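Local coordinates for lipocalin allergen (Canis lupus familiaris, PDB 4ODD), which probably binds small molecules, as a secreted dog lipocalin allergen whose antiparallel beta barrel is of the kind that encloses a ligand cavity in its family, at residues N6-V11 against R73-K78; I41-D44 against K49-F52; F54-D59 against V63-G68; A129-L134 against E143-L148. All coordinates share one frame; numbering follows the deposited sequence.

Contact 1: residues N6-V11 against R73-K78; sequences NVLTQV and RDNLIK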
loop_
_atom_site.group_PDB
_atom_site.type_symbol
_atom_site.label_atom_id
_atom_site.label_comp_id
_atom_site.label_asym_id
_atom_site.label_seq_id
_atom_site.Cartn_x
_atom_site.Cartn_y
_atom_site.Cartn_z
ATOM N N ASN A 6 -1.675 16.218 -9.584
ATOM C CA ASN A 6 -0.476 15.711 -10.256
ATOM C C ASN A 6 -0.182 14.246 -9.976
ATOM O O ASN A 6 -0.057 13.432 -10.895
ATOM C CB ASN A 6 0.746 16.566 -9.882
ATOM C CG ASN A 6 1.173 17.516 -11.000
ATOM O OD1 ASN A 6 1.181 17.148 -12.175
ATOM N ND2 ASN A 6 1.536 18.745 -10.632
ATOM N N VAL A 7 -0.076 13.928 -8.693
ATOM C CA VAL A 7 0.269 12.593 -8.249
ATOM C C VAL A 7 -0.655 11.528 -8.859
ATOM O O VAL A 7 -0.184 10.604 -9.513
ATOM C CB VAL A 7 0.329 12.524 -6.687
ATOM C CG1 VAL A 7 -0.787 11.670 -6.127
ATOM C CG2 VAL A 7 1.710 12.035 -6.202
ATOM N N LEU A 8 -1.964 11.680 -8.690
ATOM C CA LEU A 8 -2.922 10.671 -9.144
ATOM C C LEU A 8 -2.824 10.329 -10.629
ATOM O O LEU A 8 -3.190 9.221 -11.045
ATOM C CB LEU A 8 -4.358 11.088 -8.800
ATOM C CG LEU A 8 -4.825 10.909 -7.351
ATOM C CD1 LEU A 8 -6.215 11.505 -7.163
ATOM C CD2 LEU A 8 -4.803 9.437 -6.912
ATOM N N THR A 9 -2.336 11.257 -11.439
ATOM C CA THR A 9 -2.287 10.995 -12.870
ATOM C C THR A 9 -1.179 10.008 -13.186
ATOM O O THR A 9 -1.393 9.001 -13.878
ATOM C CB THR A 9 -2.027 12.275 -13.684
ATOM O OG1 THR A 9 -2.863 13.341 -13.207
ATOM C CG2 THR A 9 -2.306 12.018 -15.161
ATOM N N GLN A 10 -0.001 10.308 -12.643
ATOM C CA GLN A 10 1.232 9.623 -12.993
ATOM C C GLN A 10 1.420 8.254 -12.348
ATOM O O GLN A 10 2.413 7.588 -12.616
ATOM C CB GLN A 10 2.427 10.506 -12.626
ATOM C CG GLN A 10 2.520 11.789 -13.429
ATOM C CD GLN A 10 2.597 11.527 -14.930
ATOM O OE1 GLN A 10 1.569 11.442 -15.609
ATOM N NE2 GLN A 10 3.819 11.391 -15.454
ATOM N N VAL A 11 0.498 7.831 -11.490
ATOM C CA VAL A 11 0.786 6.651 -10.675
ATOM C C VAL A 11 0.489 5.345 -11.384
ATOM O O VAL A 11 0.984 4.292 -10.983
ATOM C CB VAL A 11 0.050 6.655 -9.316
ATOM C CG1 VAL A 11 0.063 8.031 -8.732
ATOM C CG2 VAL A 11 -1.371 6.181 -9.473
ATOM N N ARG A 73 -13.742 13.028 -3.171
ATOM C CA ARG A 73 -13.342 14.422 -3.092
ATOM C C ARG A 73 -12.089 14.563 -2.238
ATOM O O ARG A 73 -11.882 13.812 -1.277
ATOM C CB ARG A 73 -14.480 15.287 -2.533
ATOM C CG ARG A 73 -14.886 14.959 -1.096
ATOM C CD ARG A 73 -15.947 15.929 -0.569
ATOM N NE ARG A 73 -15.423 17.275 -0.341
ATOM C CZ ARG A 73 -14.759 17.642 0.752
ATOM N NH1 ARG A 73 -14.527 16.759 1.717
ATOM N NH2 ARG A 73 -14.320 18.889 0.880
ATOM N N ASP A 74 -11.260 15.536 -2.600
ATOM C CA ASP A 74 -9.990 15.763 -1.927
ATOM C C ASP A 74 -9.127 14.510 -1.997
ATOM O O ASP A 74 -8.245 14.300 -1.162
ATOM C CB ASP A 74 -10.205 16.208 -0.479
ATOM C CG ASP A 74 -11.025 17.479 -0.382
ATOM O OD1 ASP A 74 -10.973 18.306 -1.319
ATOM O OD2 ASP A 74 -11.728 17.647 0.634
ATOM N N ASN A 75 -9.410 13.675 -2.997
ATOM C CA ASN A 75 -8.521 12.582 -3.381
ATOM C C ASN A 75 -8.415 11.428 -2.389
ATOM O O ASN A 75 -7.362 10.807 -2.259
ATOM C CB ASN A 75 -7.124 13.131 -3.648
ATOM C CG ASN A 75 -7.133 14.293 -4.608
ATOM O OD1 ASN A 75 -7.995 15.178 -4.539
ATOM N ND2 ASN A 75 -6.173 14.297 -5.525
ATOM N N LEU A 76 -9.496 11.147 -1.681
ATOM C CA LEU A 76 -9.487 10.026 -0.768
ATOM C C LEU A 76 -9.950 8.792 -1.520
ATOM O O LEU A 76 -11.046 8.791 -2.099
ATOM C CB LEU A 76 -10.389 10.286 0.431
ATOM C CG LEU A 76 -10.462 9.130 1.431
ATOM C CD1 LEU A 76 -9.076 8.787 2.081
ATOM C CD2 LEU A 76 -11.494 9.445 2.486
ATOM N N ILE A 77 -9.110 7.753 -1.533
ATOM C CA ILE A 77 -9.455 6.545 -2.259
ATOM C C ILE A 77 -10.074 5.559 -1.303
ATOM O O ILE A 77 -9.500 5.251 -0.258
ATOM C CB ILE A 77 -8.251 5.917 -2.958
ATOM C CG1 ILE A 77 -7.657 6.885 -3.980
ATOM C CG2 ILE A 77 -8.682 4.680 -3.695
ATOM C CD1 ILE A 77 -6.251 7.359 -3.636
ATOM N N LYS A 78 -11.252 5.070 -1.665
ATOM C CA LYS A 78 -12.065 4.246 -0.780
ATOM C C LYS A 78 -12.366 2.944 -1.508
ATOM O O LYS A 78 -12.775 2.950 -2.675
ATOM C CB LYS A 78 -13.372 5.000 -0.432
ATOM C CG LYS A 78 -14.396 4.250 0.463
ATOM C CD LYS A 78 -15.632 5.124 0.762
ATOM C CE LYS A 78 -16.479 4.604 1.954
ATOM N NZ LYS A 78 -17.325 5.689 2.581
#

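Contact 2: residues I41-D44 against K49-F52; sequences INVD and KMLF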
loop_
_atom_site.group_PDB
_atom_site.type_symbol
_atom_site.label_atom_id
_atom_site.label_comp_id
_atom_site.label_asym_id
_atom_site.label_seq_id
_atom_site.Cartn_x
_atom_site.Cartn_y
_atom_site.Cartn_z
ATOM N N ILE A 41 -0.826 -0.558 -10.325
ATOM C CA ILE A 41 -2.002 0.250 -10.081
ATOM C C ILE A 41 -2.549 0.864 -11.362
ATOM O O ILE A 41 -1.790 1.333 -12.219
ATOM C CB ILE A 41 -1.676 1.362 -9.104
ATOM C CG1 ILE A 41 -1.318 0.751 -7.752
ATOM C CG2 ILE A 41 -2.848 2.322 -8.998
ATOM C CD1 ILE A 41 -0.621 1.716 -6.815
ATOM N N ASN A 42 -3.874 0.861 -11.477
ATOM C CA ASN A 42 -4.554 1.420 -12.640
ATOM C C ASN A 42 -5.481 2.530 -12.217
ATOM O O ASN A 42 -6.377 2.309 -11.411
ATOM C CB ASN A 42 -5.371 0.350 -13.349
ATOM C CG ASN A 42 -4.604 -0.919 -13.546
ATOM O OD1 ASN A 42 -4.369 -1.670 -12.593
ATOM N ND2 ASN A 42 -4.204 -1.177 -14.782
ATOM N N VAL A 43 -5.261 3.720 -12.757
ATOM C CA VAL A 43 -6.176 4.842 -12.563
ATOM C C VAL A 43 -7.119 5.045 -13.762
ATOM O O VAL A 43 -6.667 5.299 -14.875
ATOM C CB VAL A 43 -5.382 6.141 -12.337
ATOM C CG1 VAL A 43 -6.303 7.271 -11.902
ATOM C CG2 VAL A 43 -4.285 5.912 -11.298
ATOM N N ASP A 44 -8.425 4.931 -13.536
ATOM C CA ASP A 44 -9.418 5.215 -14.577
ATOM C C ASP A 44 -9.997 6.601 -14.307
ATOM O O ASP A 44 -11.085 6.748 -13.733
ATOM C CB ASP A 44 -10.512 4.143 -14.594
ATOM C CG ASP A 44 -11.513 4.329 -15.729
ATOM O OD1 ASP A 44 -11.520 5.404 -16.374
ATOM O OD2 ASP A 44 -12.317 3.399 -15.963
ATOM N N LYS A 49 -12.111 5.823 -10.796
ATOM C CA LYS A 49 -11.900 4.503 -10.197
ATOM C C LYS A 49 -10.414 4.131 -10.193
ATOM O O LYS A 49 -9.664 4.576 -11.055
ATOM C CB LYS A 49 -12.708 3.439 -10.956
ATOM C CG LYS A 49 -14.234 3.596 -10.855
ATOM C CD LYS A 49 -14.776 2.889 -9.613
ATOM C CE LYS A 49 -15.971 3.624 -9.010
ATOM N NZ LYS A 49 -16.276 3.120 -7.632
ATOM N N MET A 50 -9.989 3.336 -9.216
ATOM C CA MET A 50 -8.626 2.814 -9.195
ATOM C C MET A 50 -8.659 1.318 -9.059
ATOM O O MET A 50 -9.565 0.766 -8.430
ATOM C CB MET A 50 -7.816 3.395 -8.044
ATOM C CG MET A 50 -7.010 4.607 -8.413
ATOM S SD MET A 50 -6.163 5.303 -6.986
ATOM C CE MET A 50 -4.705 4.255 -6.900
ATOM N N LEU A 51 -7.668 0.657 -9.644
ATOM C CA LEU A 51 -7.520 -0.776 -9.458
ATOM C C LEU A 51 -6.138 -1.096 -8.869
ATOM O O LEU A 51 -5.116 -0.736 -9.443
ATOM C CB LEU A 51 -7.745 -1.519 -10.783
ATOM C CG LEU A 51 -7.835 -3.044 -10.626
ATOM C CD1 LEU A 51 -9.220 -3.445 -10.129
ATOM C CD2 LEU A 51 -7.484 -3.778 -11.906
ATOM N N PHE A 52 -6.111 -1.754 -7.719
ATOM C CA PHE A 52 -4.853 -2.211 -7.133
ATOM C C PHE A 52 -4.680 -3.687 -7.407
ATOM O O PHE A 52 -5.552 -4.500 -7.074
ATOM C CB PHE A 52 -4.818 -1.968 -5.622
ATOM C CG PHE A 52 -4.978 -0.532 -5.250
ATOM C CD1 PHE A 52 -3.877 0.260 -5.007
ATOM C CD2 PHE A 52 -6.246 0.045 -5.180
ATOM C CE1 PHE A 52 -4.041 1.596 -4.680
ATOM C CE2 PHE A 52 -6.410 1.380 -4.855
ATOM C CZ PHE A 52 -5.309 2.150 -4.603
#

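Contact 3: residues F54-D59 against V63-G68; sequences FYVKVD and VENSVG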
loop_
_atom_site.group_PDB
_atom_site.type_symbol
_atom_site.label_atom_id
_atom_site.label_comp_id
_atom_site.label_asym_id
_atom_site.label_seq_id
_atom_site.Cartn_x
_atom_site.Cartn_y
_atom_site.Cartn_z
ATOM N N PHE A 54 -2.218 -6.941 -6.734
ATOM C CA PHE A 54 -1.182 -7.349 -5.793
ATOM C C PHE A 54 -1.364 -8.773 -5.314
ATOM O O PHE A 54 -2.421 -9.365 -5.491
ATOM C CB PHE A 54 -1.180 -6.413 -4.594
ATOM C CG PHE A 54 -2.460 -6.448 -3.804
ATOM C CD1 PHE A 54 -2.636 -7.364 -2.770
ATOM C CD2 PHE A 54 -3.483 -5.552 -4.079
ATOM C CE1 PHE A 54 -3.821 -7.380 -2.028
ATOM C CE2 PHE A 54 -4.664 -5.570 -3.357
ATOM C CZ PHE A 54 -4.838 -6.473 -2.333
ATOM N N TYR A 55 -0.324 -9.316 -4.691
ATOM C CA TYR A 55 -0.402 -10.654 -4.098
ATOM C C TYR A 55 -0.338 -10.591 -2.572
ATOM O O TYR A 55 0.332 -9.734 -1.995
ATOM C CB TYR A 55 0.726 -11.556 -4.619
ATOM C CG TYR A 55 0.532 -12.077 -6.030
ATOM C CD1 TYR A 55 -0.124 -13.283 -6.265
ATOM C CD2 TYR A 55 1.022 -11.378 -7.124
ATOM C CE1 TYR A 55 -0.300 -13.773 -7.552
ATOM C CE2 TYR A 55 0.853 -11.857 -8.422
ATOM C CZ TYR A 55 0.187 -13.055 -8.627
ATOM O OH TYR A 55 0.013 -13.531 -9.911
ATOM N N VAL A 56 -1.073 -11.486 -1.930
ATOM C CA VAL A 56 -0.885 -11.773 -0.513
ATOM C C VAL A 56 -0.588 -13.252 -0.381
ATOM O O VAL A 56 -1.098 -14.066 -1.159
ATOM C CB VAL A 56 -2.153 -11.482 0.327
ATOM C CG1 VAL A 56 -2.272 -10.015 0.620
ATOM C CG2 VAL A 56 -3.398 -11.998 -0.395
ATOM N N LYS A 57 0.245 -13.600 0.595
ATOM C CA LYS A 57 0.473 -15.006 0.908
ATOM C C LYS A 57 -0.676 -15.462 1.818
ATOM O O LYS A 57 -0.849 -14.943 2.916
ATOM C CB LYS A 57 1.852 -15.234 1.564
ATOM C CG LYS A 57 3.101 -14.980 0.670
ATOM C CD LYS A 57 4.417 -15.209 1.475
ATOM C CE LYS A 57 5.660 -14.501 0.895
ATOM N NZ LYS A 57 6.797 -14.394 1.892
ATOM N N VAL A 58 -1.484 -16.400 1.334
ATOM C CA VAL A 58 -2.590 -16.934 2.122
ATOM C C VAL A 58 -2.379 -18.412 2.435
ATOM O O VAL A 58 -2.632 -19.279 1.590
ATOM C CB VAL A 58 -3.947 -16.755 1.404
ATOM C CG1 VAL A 58 -5.037 -17.535 2.132
ATOM C CG2 VAL A 58 -4.304 -15.275 1.297
ATOM N N ASP A 59 -1.924 -18.687 3.655
ATOM C CA ASP A 59 -1.573 -20.040 4.074
ATOM C C ASP A 59 -0.423 -20.563 3.218
ATOM O O ASP A 59 -0.485 -21.670 2.670
ATOM C CB ASP A 59 -2.787 -20.972 4.009
ATOM C CG ASP A 59 -3.894 -20.567 4.987
ATOM O OD1 ASP A 59 -3.572 -20.081 6.100
ATOM O OD2 ASP A 59 -5.091 -20.728 4.645
ATOM N N VAL A 63 -1.778 -15.541 -3.620
ATOM C CA VAL A 63 -3.109 -15.217 -4.115
ATOM C C VAL A 63 -3.138 -13.831 -4.727
ATOM O O VAL A 63 -2.878 -12.827 -4.056
ATOM C CB VAL A 63 -4.148 -15.279 -2.985
ATOM C CG1 VAL A 63 -5.491 -14.767 -3.469
ATOM C CG2 VAL A 63 -4.272 -16.692 -2.468
ATOM N N GLU A 64 -3.468 -13.782 -6.009
ATOM C CA GLU A 64 -3.561 -12.512 -6.715
ATOM C C GLU A 64 -4.845 -11.787 -6.349
ATOM O O GLU A 64 -5.885 -12.421 -6.172
ATOM C CB GLU A 64 -3.496 -12.729 -8.229
ATOM C CG GLU A 64 -3.416 -11.439 -9.025
ATOM C CD GLU A 64 -3.115 -11.679 -10.480
ATOM O OE1 GLU A 64 -3.080 -12.859 -10.898
ATOM O OE2 GLU A 64 -2.905 -10.684 -11.201
ATOM N N ASN A 65 -4.751 -10.461 -6.230
ATOM C CA ASN A 65 -5.897 -9.601 -5.947
ATOM C C ASN A 65 -5.993 -8.480 -6.952
ATOM O O ASN A 65 -4.975 -7.981 -7.446
ATOM C CB ASN A 65 -5.825 -8.995 -4.539
ATOM C CG ASN A 65 -5.939 -10.047 -3.429
ATOM O OD1 ASN A 65 -4.951 -10.655 -3.035
ATOM N ND2 ASN A 65 -7.148 -10.238 -2.909
ATOM N N SER A 66 -7.229 -8.097 -7.251
ATOM C CA SER A 66 -7.501 -6.922 -8.072
ATOM C C SER A 66 -8.653 -6.142 -7.445
ATOM O O SER A 66 -9.830 -6.462 -7.637
ATOM C CB SER A 66 -7.806 -7.305 -9.532
ATOM O OG SER A 66 -6.603 -7.435 -10.262
ATOM N N VAL A 67 -8.300 -5.122 -6.676
ATOM C CA VAL A 67 -9.280 -4.448 -5.855
ATOM C C VAL A 67 -9.682 -3.101 -6.434
ATOM O O VAL A 67 -8.829 -2.263 -6.750
ATOM C CB VAL A 67 -8.783 -4.283 -4.413
ATOM C CG1 VAL A 67 -9.749 -3.413 -3.610
ATOM C CG2 VAL A 67 -8.607 -5.658 -3.757
ATOM N N GLY A 68 -10.993 -2.908 -6.580
ATOM C CA GLY A 68 -11.544 -1.670 -7.099
ATOM C C GLY A 68 -11.763 -0.654 -5.997
ATOM O O GLY A 68 -12.069 -1.001 -4.845
#

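Contact 4: residues A129-L134 against E143-L148; sequences AKFKKL and ENIIYL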
loop_
_atom_site.group_PDB
_atom_site.type_symbol
_atom_site.label_atom_id
_atom_site.label_comp_id
_atom_site.label_asym_id
_atom_site.label_seq_id
_atom_site.Cartn_x
_atom_site.Cartn_y
_atom_site.Cartn_z
ATOM N N ALA A 129 13.497 7.808 4.280
ATOM C CA ALA A 129 13.275 8.760 5.361
ATOM C C ALA A 129 11.833 9.253 5.378
ATOM O O ALA A 129 11.166 9.222 6.414
ATOM C CB ALA A 129 14.238 9.937 5.240
ATOM N N LYS A 130 11.365 9.711 4.220
ATOM C CA LYS A 130 10.000 10.221 4.082
ATOM C C LYS A 130 9.006 9.170 4.550
ATOM O O LYS A 130 7.998 9.482 5.195
ATOM C CB LYS A 130 9.708 10.621 2.629
ATOM C CG LYS A 130 9.743 12.121 2.363
ATOM C CD LYS A 130 9.546 12.425 0.880
ATOM C CE LYS A 130 9.705 13.913 0.580
ATOM N NZ LYS A 130 9.688 14.211 -0.888
ATOM N N PHE A 131 9.310 7.916 4.234
ATOM C CA PHE A 131 8.464 6.826 4.679
ATOM C C PHE A 131 8.444 6.730 6.195
ATOM O O PHE A 131 7.379 6.818 6.804
ATOM C CB PHE A 131 8.883 5.493 4.068
ATOM C CG PHE A 131 8.157 4.313 4.661
ATOM C CD1 PHE A 131 6.821 4.084 4.374
ATOM C CD2 PHE A 131 8.808 3.442 5.519
ATOM C CE1 PHE A 131 6.153 3.000 4.922
ATOM C CE2 PHE A 131 8.149 2.353 6.067
ATOM C CZ PHE A 131 6.825 2.127 5.771
ATOM N N LYS A 132 9.615 6.560 6.803
ATOM C CA LYS A 132 9.697 6.420 8.256
ATOM C C LYS A 132 9.096 7.637 8.966
ATOM O O LYS A 132 8.418 7.517 9.999
ATOM C CB LYS A 132 11.143 6.178 8.694
ATOM C CG LYS A 132 11.759 4.939 8.063
ATOM C CD LYS A 132 12.897 4.359 8.912
ATOM C CE LYS A 132 13.499 3.100 8.274
ATOM N NZ LYS A 132 14.441 2.371 9.186
ATOM N N LYS A 133 9.341 8.803 8.386
ATOM C CA LYS A 133 8.735 10.028 8.870
ATOM C C LYS A 133 7.221 9.851 8.937
ATOM O O LYS A 133 6.634 9.988 10.008
ATOM C CB LYS A 133 9.104 11.196 7.955
ATOM C CG LYS A 133 8.571 12.558 8.402
ATOM C CD LYS A 133 9.027 13.664 7.441
ATOM C CE LYS A 133 8.287 14.974 7.675
ATOM N NZ LYS A 133 6.873 14.901 7.214
ATOM N N LEU A 134 6.601 9.532 7.799
ATOM C CA LEU A 134 5.156 9.312 7.753
ATOM C C LEU A 134 4.723 8.301 8.797
ATOM O O LEU A 134 3.784 8.539 9.559
ATOM C CB LEU A 134 4.693 8.818 6.379
ATOM C CG LEU A 134 3.219 8.382 6.407
ATOM C CD1 LEU A 134 2.306 9.556 6.089
ATOM C CD2 LEU A 134 2.948 7.208 5.474
ATOM N N GLU A 143 9.441 -0.223 15.310
ATOM C CA GLU A 143 9.654 -1.669 15.292
ATOM C C GLU A 143 8.590 -2.389 14.463
ATOM O O GLU A 143 8.737 -3.560 14.125
ATOM C CB GLU A 143 9.705 -2.243 16.720
ATOM C CG GLU A 143 8.495 -1.919 17.615
ATOM C CD GLU A 143 8.605 -0.562 18.312
ATOM O OE1 GLU A 143 9.366 0.311 17.836
ATOM O OE2 GLU A 143 7.933 -0.365 19.346
ATOM N N ASN A 144 7.515 -1.682 14.141
ATOM C CA ASN A 144 6.458 -2.264 13.331
ATOM C C ASN A 144 6.715 -2.086 11.838
ATOM O O ASN A 144 5.826 -2.300 11.025
ATOM C CB ASN A 144 5.089 -1.701 13.729
ATOM C CG ASN A 144 4.597 -2.240 15.067
ATOM O OD1 ASN A 144 5.170 -3.177 15.621
ATOM N ND2 ASN A 144 3.523 -1.659 15.581
ATOM N N ILE A 145 7.940 -1.704 11.486
ATOM C CA ILE A 145 8.321 -1.560 10.086
ATOM C C ILE A 145 8.893 -2.861 9.540
ATOM O O ILE A 145 9.755 -3.475 10.167
ATOM C CB ILE A 145 9.364 -0.455 9.894
ATOM C CG1 ILE A 145 8.755 0.909 10.220
ATOM C CG2 ILE A 145 9.918 -0.485 8.467
ATOM C CD1 ILE A 145 9.731 2.072 10.048
ATOM N N ILE A 146 8.414 -3.283 8.374
ATOM C CA ILE A 146 8.875 -4.531 7.758
ATOM C C ILE A 146 9.322 -4.324 6.310
ATOM O O ILE A 146 8.636 -3.663 5.518
ATOM C CB ILE A 146 7.773 -5.587 7.769
ATOM C CG1 ILE A 146 7.393 -5.934 9.199
ATOM C CG2 ILE A 146 8.211 -6.832 7.029
ATOM C CD1 ILE A 146 6.206 -6.848 9.270
ATOM N N TYR A 147 10.479 -4.888 5.969
ATOM C CA TYR A 147 10.980 -4.824 4.597
ATOM C C TYR A 147 10.476 -6.046 3.814
ATOM O O TYR A 147 10.648 -7.195 4.245
ATOM C CB TYR A 147 12.513 -4.715 4.588
ATOM C CG TYR A 147 13.124 -4.742 3.207
ATOM C CD1 TYR A 147 12.943 -3.687 2.323
ATOM C CD2 TYR A 147 13.875 -5.831 2.780
ATOM C CE1 TYR A 147 13.492 -3.720 1.048
ATOM C CE2 TYR A 147 14.422 -5.871 1.509
ATOM C CZ TYR A 147 14.234 -4.815 0.644
ATOM O OH TYR A 147 14.794 -4.860 -0.627
ATOM N N LEU A 148 9.803 -5.794 2.693
ATOM C CA LEU A 148 9.219 -6.890 1.911
ATOM C C LEU A 148 9.894 -7.012 0.574
ATOM O O LEU A 148 9.605 -7.939 -0.182
ATOM C CB LEU A 148 7.724 -6.688 1.699
ATOM C CG LEU A 148 6.851 -6.775 2.948
ATOM C CD1 LEU A 148 5.368 -6.511 2.589
ATOM C CD2 LEU A 148 7.039 -8.132 3.617
#

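Contact 1: residues N6-V11 against R73-K78
The carboxamide of Asn-75 is met by Leu-8 obliquely at its nitrogen end: CD1 of Leu-8 comes from one side of the amide plane and lies past ND2, 3.2 Å from Asn-75 ND2. The other flat group, the guanidinium of Arg-73, carries the carboxylate of its own neighbour Asp-74 over one face, toward the rim. There Arg-73 NH2 and Asp-74 OD2 are 2.9 Å apart, but the oxygen is well out of the guanidinium plane, so this salt bridge is electrostatic and no N-H is aimed at it. No hydrogen bond crosses the contact; a methyl-amide contact and one methyl-methyl contact do. Leu-8 forks between its two partners: one methyl meets the amide, while CD2 reaches Ile-77 CD1 at 4.1 Å, the two side chains pointing opposite ways where they pass. Leu-8 and Asn-75 together bridge the 8.3 Å between their CA atoms. Asp-74 and Asn-75 both have positive phi, turning the loop back so that Asn-75 faces the helix. Beyond the helix, Val-11 O accepts the indole N-H of Trp-15 in strand 13-22. Leu-8 also rests on Ile-71 of strand 62-71, and Ile-77 is backbone-bonded to Phe-87 of strand 84-92. The short N-terminal helix thus lies across one end of the barrel against the turn joining strands 62-71 and 77-80, as in other lipocalins.

Contact 2: residues I41-D44 against K49-F52
Ile-41 and Met-50 meet diagonally at the apolar centre, Ile-41 CG2 lying 3.4 Å from Met-50 CE. The methionine chain runs straight through chi2 and then bends at chi3 (83°), which brings its methyl to Ile-41 CG2. The other branch of Ile-41 lies alongside Phe-52, pointing the same way, with CG1 3.8 Å from Phe-52 CD1; the ring is met at a slant. Val-43 completes this face, its CG2 running beside Met-50 CG at 4.2 Å. Between the side chains the backbones form a regular antiparallel ladder. Asn-42 and Leu-51 are a hydrogen-bonded pair, Asn-42 N giving to Leu-51 O at 2.9 Å and Leu-51 N giving back to Asn-42 O at 2.7 Å. Nearer the turn, Asp-44 N binds Lys-49 O at 2.8 Å, while the return bond from Lys-49 N to Asp-44 O is 3.2 Å. On the outward face Leu-51 lies beside Asn-42, and the Lys-49 chain leads off from Asp-44; a weak bond from Arg-47 N to Asp-44 OD1 links that carboxylate to the turn. This hairpin has a strand on each flank, joined through the backbone: Ile-41 bonds to Gly-13 of strand 13-22, Met-50 to Ala-69 of strand 62-71. On the apolar face, Phe-52 meets Phe-87 of strand 84-92 edge-to-face.

Contact 3: residues F54-D59 against V63-G68
A beta hairpin of the lipocalin barrel joins strands 49-57 and 62-71 here, and Phe-54 pairs with Asn-65 while Val-56 pairs with Val-63, both as hydrogen-bonded antiparallel pairs. Phe-54 N donates to Asn-65 O at 3.0 Å and Asn-65 N returns to Phe-54 O at 2.7 Å; Val-63 N reaches Val-56 O at 2.9 Å, Val-56 N its counterpart at Val-63 O. On the face of these residues the ring of Phe-54 folds back over its partner, because chi1 of 63° sets CG between the backbone N and the carbonyl carbon. Asn-65 CB lies under the ring, 3.6 Å from its centroid, a CH-pi contact with the amide plane only 13° from the ring plane. Val-67 CG2 reaches Phe-54 CE2 at 4.0 Å. On the other face Glu-64 CG approaches the Tyr-55 ring from above, 4.3 Å from its centroid; Tyr-55 also touches Cys-154, disulfide-bonded to Cys-62 beside Val-63. Nearer the turn, Val-58 CB meets Val-63 CG2 at 3.9 Å. Each ring thus takes a C-H of a polar residue over one face, and Glu-64 still has its carboxylate for Asn-53, whose ND2 bonds OE2.

Contact 4: residues A129-L134 against E143-L148
Phe-131 and Ile-145 form the buried side of this contact between helix 125-137 and strand 145-147. The CG of Phe-131 stands anti to the backbone N (chi1 172°), which sends the ring from the helix toward the barrel wall, where Ala-114 and Leu-116 of strand 110-118 also touch it. Ile-145 CG2 comes to the rim of this ring, near its plane, 4.1 Å from Phe-131 CE2, the two side chains passing in opposite directions. The looser side belongs to Lys-132, which is partly exposed. Its extended chain crosses Ile-145 at about a right angle, laying CG 4.0 Å and CD 4.1 Å from Ile-145 CD1, so that aliphatic carbons do the touching while the ammonium runs on past the isoleucine; the lysine side chain also touches Glu-142. The two branches of Ile-145 therefore part, one to the ring and the other to the lysine, and the same side chain also rests on Tyr-19 and Ser-21 of strand 13-22. No hydrogen bond joins the two segments, and the nearest CA atoms, those of Lys-132 and Ile-145, are 8.3 Å apart. Dispersion and the burial of carbon therefore account for the direct attraction here, with the lysine methylenes bordering the apolar patch.

How the contacts relate
Contacts 1 and 2 are close neighbours, their centres about 10 Å apart: Ile-77 CG1 packs on Met-50 SD at 3.7 Å and Val-11 CG2 on Val-43 CG2 at 3.4 Å, so their apolar side chains join beneath the N-terminal helix. Contacts 2 and 3, about 15 Å apart between centres, share strand 49-57, and a probable hydrogen bond from Val-67 N to Phe-52 O (2.8 Å) continues the ladder from one to the other. Their hairpin turns lie at opposite ends of that strand. Contacts 4 and 2, their centres about 24 Å apart, lie across the chain's centre; in contact 4 the helix packs outside the barrel. All four reach the one curled sheet, whose interior probably forms the ligand cavity.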